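PDB 5KEU: taurine dioxygenase from Burkholderia xenovorans, which probably acts as an iron(II)- and 2-oxoglutarate-dependent dioxygenase of the TauD/TfdA family, here crystallised with magnesium in its metal site. Local coordinates for residues T124-A129 with A317-L322; V201-L206 with S227-T232. One frame throughout, in Å; residues are numbered along the deposited sequence.

Contact 1 packs the loop 124-129, which supplies one ligand of the magnesium ion, against the C-terminal helix segment 317-322. Contact 2 lies about 18 Å away, centre to centre, where strand segment 201-206 faces 227-232 near the periphery of the chain and away from the metal site. In sequence, both segments of contact 2 fall between the two segments of contact 1. The two are joined directly: Thr202 OG1 is 2.7 Å from Ala128 O in a probable hydrogen bond, and His204 NE2 makes weak hydrogen bonds to Thr127 O and Ala129 O. Strand 200-209 thereby holds the loop that follows the metal ligand Asp125.

Contact 1: T124-A129 with A317-L322; sequences TDVTAA and AAAVAL. With MG (magnesium ion), chain C.
Val126 pushes both of its methyl groups onto the helix segment 317-322, and each meets a different part of it. CG1 stands against Ala319 CB at 3.6 Å. CG2 instead lies over the backbone at the next residue, 3.6 Å from Val320 CA. The isopropyl group of Val320 comes in from the flank: its CG2 is 3.9 Å from both Val126 CG1 and Val126 CG2, so this methyl faces the fork of the valine. Val126 CG1 is roughly anti to the backbone N (chi1 -152°), which turns both methyls to the helix. No hydrogen bond crosses between the segments; this is apolar contact, buried further by Phe179 and Leu200 against Ala319 and by Tyr99 against Val320.

Val126 is the third residue of a type II turn from Thr124 to Thr127, with positive phi (57°). A type I turn from Val126 to Ala129 overlaps it, closed by the hydrogen bond from Ala129 N to Val126 O (3.0 Å). While Val126 points toward the helix, Asp125 reaches the magnesium ion with OD1 at 2.2 Å. Two waters, His123 NE2, His273 NE2 and the backbone O of the C-terminal residue Asn323, directly after the helix, fill the other positions. His123, Asp125 and His273 form the His-X-Asp...His facial triad that holds iron in this dioxygenase family, here occupied by magnesium.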
loop_
_atom_site.group_PDB
_atom_site.type_symbol
_atom_site.label_atom_id
_atom_site.label_comp_id
_atom_site.label_asym_id
_atom_site.label_seq_id
_atom_site.Cartn_x
_atom_site.Cartn_y
_atom_site.Cartn_z
ATOM N N THR B 124 15.997 -0.513 -1.533
ATOM C CA THR B 124 16.525 -1.578 -2.369
ATOM C C THR B 124 17.668 -2.197 -1.580
ATOM O O THR B 124 18.466 -1.472 -0.987
ATOM C CB THR B 124 16.988 -1.020 -3.710
ATOM O OG1 THR B 124 15.859 -0.382 -4.365
ATOM C CG2 THR B 124 17.474 -2.117 -4.608
ATOM N N ASP B 125 17.723 -3.521 -1.520
ATOM C CA ASP B 125 18.635 -4.152 -0.563
ATOM C C ASP B 125 20.102 -3.889 -0.884
ATOM O O ASP B 125 20.546 -4.069 -2.017
ATOM C CB ASP B 125 18.390 -5.647 -0.517
ATOM C CG ASP B 125 17.140 -5.997 0.260
ATOM O OD1 ASP B 125 16.738 -5.206 1.165
ATOM O OD2 ASP B 125 16.575 -7.063 -0.044
ATOM N N VAL B 126 20.865 -3.522 0.148
ATOM C CA VAL B 126 22.321 -3.419 0.120
ATOM C C VAL B 126 22.839 -2.480 -0.955
ATOM O O VAL B 126 23.924 -2.706 -1.502
ATOM C CB VAL B 126 23.000 -4.798 -0.050
ATOM C CG1 VAL B 126 24.388 -4.779 0.600
ATOM C CG2 VAL B 126 22.164 -5.917 0.530
ATOM N N THR B 127 22.096 -1.417 -1.271
ATOM C CA THR B 127 22.644 -0.509 -2.273
ATOM C C THR B 127 23.797 0.331 -1.738
ATOM O O THR B 127 24.428 1.040 -2.522
ATOM C CB THR B 127 21.569 0.404 -2.875
ATOM O OG1 THR B 127 20.944 1.206 -1.865
ATOM C CG2 THR B 127 20.525 -0.420 -3.610
ATOM N N ALA B 128 24.116 0.250 -0.440
ATOM C CA ALA B 128 25.360 0.868 0.009
ATOM C C ALA B 128 26.591 0.137 -0.510
ATOM O O ALA B 128 27.692 0.685 -0.407
ATOM C CB ALA B 128 25.435 0.940 1.543
ATOM N N ALA B 129 26.440 -1.074 -1.044
ATOM C CA ALA B 129 27.580 -1.848 -1.518
ATOM C C ALA B 129 27.797 -1.640 -3.012
ATOM O O ALA B 129 26.914 -1.194 -3.740
ATOM C CB ALA B 129 27.393 -3.336 -1.248
ATOM N N ALA B 317 28.507 -7.859 4.198
ATOM C CA ALA B 317 27.741 -9.028 4.629
ATOM C C ALA B 317 26.696 -8.661 5.681
ATOM O O ALA B 317 25.607 -9.249 5.723
ATOM C CB ALA B 317 28.686 -10.104 5.170
ATOM N N ALA B 318 27.017 -7.701 6.553
ATOM C CA ALA B 318 26.036 -7.240 7.530
ATOM C C ALA B 318 24.858 -6.569 6.834
ATOM O O ALA B 318 23.699 -6.776 7.217
ATOM C CB ALA B 318 26.690 -6.283 8.524
ATOM N N ALA B 319 25.134 -5.761 5.807
ATOM C CA ALA B 319 24.042 -5.126 5.072
ATOM C C ALA B 319 23.205 -6.165 4.340
ATOM O O ALA B 319 21.969 -6.108 4.385
ATOM C CB ALA B 319 24.582 -4.074 4.098
ATOM N N VAL B 320 23.854 -7.139 3.683
ATOM C CA VAL B 320 23.102 -8.232 3.064
ATOM C C VAL B 320 22.189 -8.891 4.089
ATOM O O VAL B 320 21.015 -9.175 3.811
ATOM C CB VAL B 320 24.050 -9.264 2.414
ATOM C CG1 VAL B 320 23.258 -10.496 1.970
ATOM C CG2 VAL B 320 24.787 -8.657 1.221
ATOM N N ALA B 321 22.707 -9.117 5.300
ATOM C CA ALA B 321 21.935 -9.832 6.309
ATOM C C ALA B 321 20.797 -8.984 6.870
ATOM O O ALA B 321 19.745 -9.524 7.235
ATOM C CB ALA B 321 22.857 -10.305 7.438
ATOM N N LEU B 322 20.972 -7.666 6.937
ATOM C CA LEU B 322 20.056 -6.822 7.697
ATOM C C LEU B 322 19.107 -5.988 6.846
ATOM O O LEU B 322 18.012 -5.674 7.319
ATOM C CB LEU B 322 20.845 -5.887 8.622
ATOM C CG LEU B 322 21.656 -6.584 9.728
ATOM C CD1 LEU B 322 22.555 -5.592 10.431
ATOM C CD2 LEU B 322 20.733 -7.272 10.733
HETATM MG MG MG C . 14.997 -5.158 2.439
HETATM O O HOH W 1 15.354 -7.102 2.444
HETATM O O HOH W 2 13.500 -5.489 3.861
#

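Contact 2: V201-L206 with S227-T232; sequences VTEHPL and SIVGVT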
loop_
_atom_site.group_PDB
_atom_site.type_symbol
_atom_site.label_atom_id
_atom_site.label_comp_id
_atom_site.label_asym_id
_atom_site.label_seq_id
_atom_site.Cartn_x
_atom_site.Cartn_y
_atom_site.Cartn_z
ATOM N N VAL B 201 30.003 2.774 1.785
ATOM C CA VAL B 201 29.655 3.964 1.001
ATOM C C VAL B 201 29.959 3.683 -0.464
ATOM O O VAL B 201 31.090 3.333 -0.811
ATOM C CB VAL B 201 30.422 5.222 1.469
ATOM C CG1 VAL B 201 29.954 6.446 0.709
ATOM C CG2 VAL B 201 30.277 5.445 2.980
ATOM N N THR B 202 28.965 3.869 -1.331
ATOM C CA THR B 202 29.137 3.599 -2.753
ATOM C C THR B 202 28.443 4.692 -3.552
ATOM O O THR B 202 27.362 5.154 -3.176
ATOM C CB THR B 202 28.573 2.211 -3.150
ATOM O OG1 THR B 202 29.298 1.181 -2.466
ATOM C CG2 THR B 202 28.681 1.976 -4.673
ATOM N N GLU B 203 29.068 5.106 -4.647
ATOM C CA GLU B 203 28.433 6.024 -5.588
ATOM C C GLU B 203 27.789 5.220 -6.715
ATOM O O GLU B 203 28.478 4.498 -7.439
ATOM C CB GLU B 203 29.451 7.023 -6.141
ATOM C CG GLU B 203 28.825 8.093 -7.037
ATOM C CD GLU B 203 29.879 8.946 -7.735
ATOM O OE1 GLU B 203 30.551 9.744 -7.046
ATOM O OE2 GLU B 203 30.038 8.788 -8.960
ATOM N N HIS B 204 26.470 5.336 -6.853
ATOM C CA HIS B 204 25.708 4.649 -7.880
ATOM C C HIS B 204 25.117 5.653 -8.852
ATOM O O HIS B 204 24.892 6.816 -8.493
ATOM C CB HIS B 204 24.552 3.838 -7.263
ATOM C CG HIS B 204 24.986 2.610 -6.530
ATOM N ND1 HIS B 204 25.648 1.564 -7.143
ATOM C CD2 HIS B 204 24.831 2.250 -5.235
ATOM C CE1 HIS B 204 25.874 0.611 -6.257
ATOM N NE2 HIS B 204 25.382 1.002 -5.091
ATOM N N PRO B 205 24.823 5.240 -10.087
ATOM C CA PRO B 205 23.996 6.089 -10.949
ATOM C C PRO B 205 22.610 6.245 -10.344
ATOM O O PRO B 205 22.086 5.325 -9.712
ATOM C CB PRO B 205 23.937 5.308 -12.265
ATOM C CG PRO B 205 24.097 3.872 -11.832
ATOM C CD PRO B 205 25.129 3.943 -10.721
ATOM N N LEU B 206 22.026 7.433 -10.503
ATOM C CA LEU B 206 20.637 7.609 -10.097
ATOM C C LEU B 206 19.700 6.820 -10.998
ATOM O O LEU B 206 18.604 6.447 -10.574
ATOM C CB LEU B 206 20.246 9.088 -10.122
ATOM C CG LEU B 206 20.445 9.946 -8.881
ATOM C CD1 LEU B 206 19.612 11.226 -9.014
ATOM C CD2 LEU B 206 20.029 9.180 -7.639
ATOM N N SER B 227 22.666 11.389 -0.762
ATOM C CA SER B 227 22.929 12.666 -1.418
ATOM C C SER B 227 23.123 12.457 -2.912
ATOM O O SER B 227 23.562 11.390 -3.355
ATOM C CB SER B 227 24.161 13.349 -0.839
ATOM O OG SER B 227 25.303 12.525 -1.017
ATOM N N ILE B 228 22.822 13.505 -3.671
ATOM C CA ILE B 228 23.102 13.550 -5.106
ATOM C C ILE B 228 24.454 14.215 -5.299
ATOM O O ILE B 228 24.705 15.298 -4.750
ATOM C CB ILE B 228 21.990 14.306 -5.847
ATOM C CG1 ILE B 228 20.671 13.527 -5.694
ATOM C CG2 ILE B 228 22.359 14.526 -7.338
ATOM C CD1 ILE B 228 19.434 14.253 -6.271
ATOM N N VAL B 229 25.337 13.560 -6.062
ATOM C CA VAL B 229 26.690 14.071 -6.258
ATOM C C VAL B 229 26.650 15.370 -7.053
ATOM O O VAL B 229 25.951 15.475 -8.070
ATOM C CB VAL B 229 27.546 13.020 -6.982
ATOM C CG1 VAL B 229 28.947 13.578 -7.268
ATOM C CG2 VAL B 229 27.592 11.732 -6.158
ATOM N N GLY B 230 27.423 16.360 -6.614
ATOM C CA GLY B 230 27.672 17.517 -7.447
ATOM C C GLY B 230 26.633 18.611 -7.384
ATOM O O GLY B 230 26.765 19.601 -8.117
ATOM N N VAL B 231 25.606 18.476 -6.550
ATOM C CA VAL B 231 24.641 19.548 -6.325
ATOM C C VAL B 231 24.760 20.011 -4.871
ATOM O O VAL B 231 25.408 19.365 -4.043
ATOM C CB VAL B 231 23.202 19.109 -6.672
ATOM C CG1 VAL B 231 23.167 18.525 -8.115
ATOM C CG2 VAL B 231 22.668 18.064 -5.677
ATOM N N THR B 232 24.138 21.155 -4.556
ATOM C CA THR B 232 24.255 21.672 -3.188
ATOM C C THR B 232 23.422 20.822 -2.232
ATOM O O THR B 232 22.544 20.068 -2.656
ATOM C CB THR B 232 23.816 23.137 -3.090
ATOM O OG1 THR B 232 22.391 23.220 -3.170
ATOM C CG2 THR B 232 24.436 23.973 -4.189
#
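Glu203 holds CG anti to its own nitrogen (chi1 -175°) and continues extended through chi2 (-172°), which carries the carboxylate out from the strand until it meets Val229. The two side chains cross at about a right angle. Val229 CG2 is the methyl that touches, 3.7 Å from Glu203 OE1 and 3.9 Å from both Glu203 CG and Glu203 CD, so the aliphatic stem shares in the packing. The other carboxylate oxygen, OE2, is taken up by a salt bridge to Arg174 NE, which anchors the acid beside the valine.

A second touch is less certain, since it holds for one of two deposited conformers of Leu206: its CD1 approaches Ile228 CD1 at 4.1 Å, again crossing nearly at right angles. Ile228 also packs on Leu239 and Leu240 of helix 233-247, whereas Leu173 touches Leu206.

A type II turn runs from Ile228 to Val231, and Thr232 is the N-cap of helix 233-247. Strand 174-179 pairs antiparallel with both 200-209 and 225-228, so the contact joins segments from two strands flanking a common neighbour in the sheet, with the Leu206-Ile228 touch near the start of that middle strand.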